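Local coordinates for protein ferritin light chain (Trichoplusia ni, PDB 1Z6O) that stores iron in a soluble, non-toxic form as the light chain of a secreted ferritin shell, where it probably facilitates nucleation of the ferrihydrite core, at residues T95-K100 against D156-Q161. Sequence-based numbering, arbitrary orientation.
Sequences TKRGDK and DPEIAQ. With CA (calcium ion), chain Z.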
ATOM      1  N   THR A  95     -13.229  -2.190  49.434  1.00 15.24           N
ATOM      2  CA  THR A  95     -13.053  -0.747  49.619  1.00 14.62           C
ATOM      3  C   THR A  95     -13.985   0.065  48.729  1.00 15.26           C
ATOM      4  O   THR A  95     -14.386   1.171  49.094  1.00 16.66           O
ATOM      5  CB  THR A  95     -11.595  -0.305  49.378  1.00 17.41           C
ATOM      6  OG1 THR A  95     -11.188  -0.663  48.053  1.00 18.42           O
ATOM      7  CG2 THR A  95     -10.672  -0.974  50.398  1.00 16.39           C
ATOM      8  N   LYS A  96     -14.333  -0.470  47.563  1.00 15.17           N
ATOM      9  CA  LYS A  96     -15.266   0.237  46.684  1.00 15.59           C
ATOM     10  C   LYS A  96     -16.606   0.429  47.411  1.00 17.97           C
ATOM     11  O   LYS A  96     -17.260   1.465  47.267  1.00 16.01           O
ATOM     12  CB  LYS A  96     -15.510  -0.561  45.392  1.00 17.07           C
ATOM     13  CG  LYS A  96     -16.589   0.073  44.504  1.00 20.84           C
ATOM     14  CD  LYS A  96     -16.575  -0.462  43.067  1.00 27.56           C
ATOM     15  CE  LYS A  96     -16.968  -1.915  43.000  1.00 36.42           C
ATOM     16  NZ  LYS A  96     -16.955  -2.402  41.584  1.00 45.70           N
ATOM     17  N   ARG A  97     -17.008  -0.574  48.194  1.00 14.70           N
ATOM     18  CA  ARG A  97     -18.271  -0.512  48.929  1.00 15.94           C
ATOM     19  C   ARG A  97     -18.166   0.218  50.275  1.00 18.26           C
ATOM     20  O   ARG A  97     -19.078   0.150  51.099  1.00 17.44           O
ATOM     21  CB  ARG A  97     -18.853  -1.930  49.120  1.00 16.04           C
ATOM     22  CG  ARG A  97     -19.279  -2.618  47.794  1.00 15.61           C
ATOM     23  CD  ARG A  97     -20.364  -1.809  47.044  1.00 16.35           C
ATOM     24  NE  ARG A  97     -21.522  -1.525  47.892  1.00 15.62           N
ATOM     25  CZ  ARG A  97     -22.512  -2.380  48.143  1.00 21.62           C
ATOM     26  NH1 ARG A  97     -22.515  -3.597  47.603  1.00 16.96           N
ATOM     27  NH2 ARG A  97     -23.495  -2.025  48.960  1.00 16.38           N
ATOM     28  N   GLY A  98     -17.045   0.902  50.503  1.00 17.17           N
ATOM     29  CA  GLY A  98     -16.903   1.699  51.715  1.00 16.58           C
ATOM     30  C   GLY A  98     -16.422   1.015  52.973  1.00 22.35           C
ATOM     31  O   GLY A  98     -16.490   1.583  54.055  1.00 19.07           O
ATOM     32  N   ASP A  99     -15.907  -0.195  52.839  1.00 17.14           N
ATOM     33  CA  ASP A  99     -15.435  -0.946  53.997  1.00 18.27           C
ATOM     34  C   ASP A  99     -13.905  -0.924  53.961  1.00 22.15           C
ATOM     35  O   ASP A  99     -13.297  -0.239  53.132  1.00 20.39           O
ATOM     36  CB  ASP A  99     -15.985  -2.375  53.880  1.00 19.66           C
ATOM     37  CG  ASP A  99     -15.902  -3.172  55.176  1.00 31.86           C
ATOM     38  OD1 ASP A  99     -15.514  -2.622  56.228  1.00 31.71           O
ATOM     39  OD2 ASP A  99     -16.241  -4.377  55.124  1.00 32.75           O
ATOM     40  N   LYS A 100     -13.273  -1.631  54.884  1.00 22.64           N
ATOM     41  CA  LYS A 100     -11.823  -1.700  54.873  1.00 26.34           C
ATOM     42  C   LYS A 100     -11.441  -3.150  55.060  1.00 26.19           C
ATOM     43  O   LYS A 100     -12.104  -3.896  55.780  1.00 26.12           O
ATOM     44  CB  LYS A 100     -11.206  -0.826  55.960  1.00 32.24           C
ATOM     45  CG  LYS A 100     -11.391  -1.284  57.367  1.00 40.06           C
ATOM     46  CD  LYS A 100     -10.606  -0.351  58.282  1.00 52.64           C
ATOM     47  CE  LYS A 100     -10.882  -0.629  59.747  1.00 63.13           C
ATOM     48  NZ  LYS A 100     -10.259   0.407  60.620  1.00 73.64           N
ATOM     49  N   ASP A 156     -28.465  -7.232  49.386  1.00 18.32           N
ATOM     50  CA  ASP A 156     -27.426  -6.546  48.621  1.00 18.31           C
ATOM     51  C   ASP A 156     -27.178  -7.238  47.286  1.00 16.28           C
ATOM     52  O   ASP A 156     -26.317  -8.112  47.159  1.00 16.33           O
ATOM     53  CB  ASP A 156     -26.128  -6.464  49.421  1.00 18.00           C
ATOM     54  CG  ASP A 156     -25.224  -5.361  48.909  1.00 23.89           C
ATOM     55  OD1 ASP A 156     -24.886  -5.395  47.703  1.00 20.07           O
ATOM     56  OD2 ASP A 156     -24.873  -4.449  49.689  1.00 21.82           O
ATOM     57  N   PRO A 157     -27.953  -6.856  46.270  1.00 17.02           N
ATOM     58  CA  PRO A 157     -27.794  -7.465  44.950  1.00 17.19           C
ATOM     59  C   PRO A 157     -26.526  -7.028  44.226  1.00 16.16           C
ATOM     60  O   PRO A 157     -26.167  -7.620  43.210  1.00 15.72           O
ATOM     61  CB  PRO A 157     -29.081  -7.066  44.219  1.00 17.15           C
ATOM     62  CG  PRO A 157     -29.438  -5.747  44.843  1.00 18.02           C
ATOM     63  CD  PRO A 157     -29.108  -5.935  46.315  1.00 16.52           C
ATOM     64  N   GLU A 158     -25.847  -6.001  44.738  1.00 15.32           N
ATOM     65  CA  GLU A 158     -24.598  -5.567  44.105  1.00 16.24           C
ATOM     66  C   GLU A 158     -23.559  -6.652  44.394  1.00 17.48           C
ATOM     67  O   GLU A 158     -22.830  -7.081  43.496  1.00 14.95           O
ATOM     68  CB  GLU A 158     -24.136  -4.215  44.661  1.00 14.17           C
ATOM     69  CG  GLU A 158     -23.022  -3.550  43.823  1.00 16.72           C
ATOM     70  CD  GLU A 158     -21.627  -4.160  44.028  1.00 24.61           C
ATOM     71  OE1 GLU A 158     -20.856  -4.201  43.038  1.00 24.75           O
ATOM     72  OE2 GLU A 158     -21.286  -4.579  45.163  1.00 20.59           O
ATOM     73  N   ILE A 159     -23.496  -7.104  45.642  1.00 15.01           N
ATOM     74  CA  ILE A 159     -22.567  -8.183  45.997  1.00 14.88           C
ATOM     75  C   ILE A 159     -22.983  -9.464  45.260  1.00 15.51           C
ATOM     76  O   ILE A 159     -22.140 -10.209  44.758  1.00 16.36           O
ATOM     77  CB  ILE A 159     -22.579  -8.477  47.522  1.00 17.36           C
ATOM     78  CG1 ILE A 159     -21.999  -7.285  48.295  1.00 18.87           C
ATOM     79  CG2 ILE A 159     -21.781  -9.762  47.813  1.00 18.59           C
ATOM     80  CD1 ILE A 159     -20.560  -6.902  47.882  1.00 22.72           C
ATOM     81  N   ALA A 160     -24.286  -9.729  45.192  1.00 15.67           N
ATOM     82  CA  ALA A 160     -24.756 -10.929  44.497  1.00 16.95           C
ATOM     83  C   ALA A 160     -24.335 -10.945  43.019  1.00 16.95           C
ATOM     84  O   ALA A 160     -23.819 -11.950  42.526  1.00 17.16           O
ATOM     85  CB  ALA A 160     -26.285 -11.044  44.610  1.00 16.87           C
ATOM     86  N   GLN A 161     -24.548  -9.833  42.315  1.00 15.50           N
ATOM     87  CA  GLN A 161     -24.193  -9.760  40.893  1.00 16.07           C
ATOM     88  C   GLN A 161     -22.672  -9.825  40.715  1.00 16.82           C
ATOM     89  O   GLN A 161     -22.182 -10.425  39.756  1.00 18.19           O
ATOM     90  CB  GLN A 161     -24.754  -8.469  40.266  1.00 17.68           C
ATOM     91  CG  GLN A 161     -24.198  -8.150  38.865  1.00 29.51           C
ATOM     92  CD  GLN A 161     -24.810  -8.970  37.713  1.00 37.88           C
ATOM     93  OE1 GLN A 161     -25.416 -10.039  37.901  1.00 28.38           O
ATOM     94  NE2 GLN A 161     -24.630  -8.463  36.498  1.00 32.52           N
TER
HETATM   95 CA    CA Z5302     -27.178 -11.810  37.500  1.00 18.48          CA
HETATM   96  O   HOH W   1     -19.870  -2.922  41.037  1.00 37.23           O
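Arg97 grips Asp156 end-on with two nitrogens: NH1 donates to Asp156 OD1 at 3.0 Å and NH2 to Asp156 OD2 at 2.9 Å. Both oxygens are met on their syn side and lie near the guanidinium plane, but the two flat groups are turned 37° apart, so the fork is twisted rather than coplanar. The bond to Asp156 OD1 is the straighter, at 165°. NH1 donates a second time, to Glu158 OE2 at 2.9 Å; here the two side chains slide past each other, their planes almost perpendicular, and NH1 meets Glu158 OE2 on the anti side, somewhat out of the carboxylate plane. Bends at chi2 (-60°) and chi3 carry the Arg97 chain alongside Glu158, its CD 3.5 Å from Glu158 OE2, before the guanidinium meets Asp156.

Two of the three acceptor oxygens have further partners. Asp156 OD1 also takes Ile159 N at 3.0 Å, with a weak bond from Glu158 N, making Asp156 the N-cap of helix 157-190. Glu158 OE2 is also hydrogen-bonded to His93 NE2 of helix 70-96, while Glu158 OE1 receives a water that bridges to Lys96 NZ, itself salt-bridged to Glu173 of a second light-chain subunit. Tyr28 adds a cation-pi contact to Arg97. Replacing Arg97 by alanine is likely to strip both buried carboxylates of the positive charge they share, leaving Asp156 OD2 without the NH2 donor.

On the arginine side, Gly98, at positive phi, closes helix 70-96 as C-prime of a Schellman motif, with Gly98 N on Thr95 O. The network thus ties a helix C-terminus to a capped N-terminus within the ferritin four-helix bundle, close to Gln161, whose OE1 binds calcium together with Glu164 and the same pair from two neighbouring light-chain subunits.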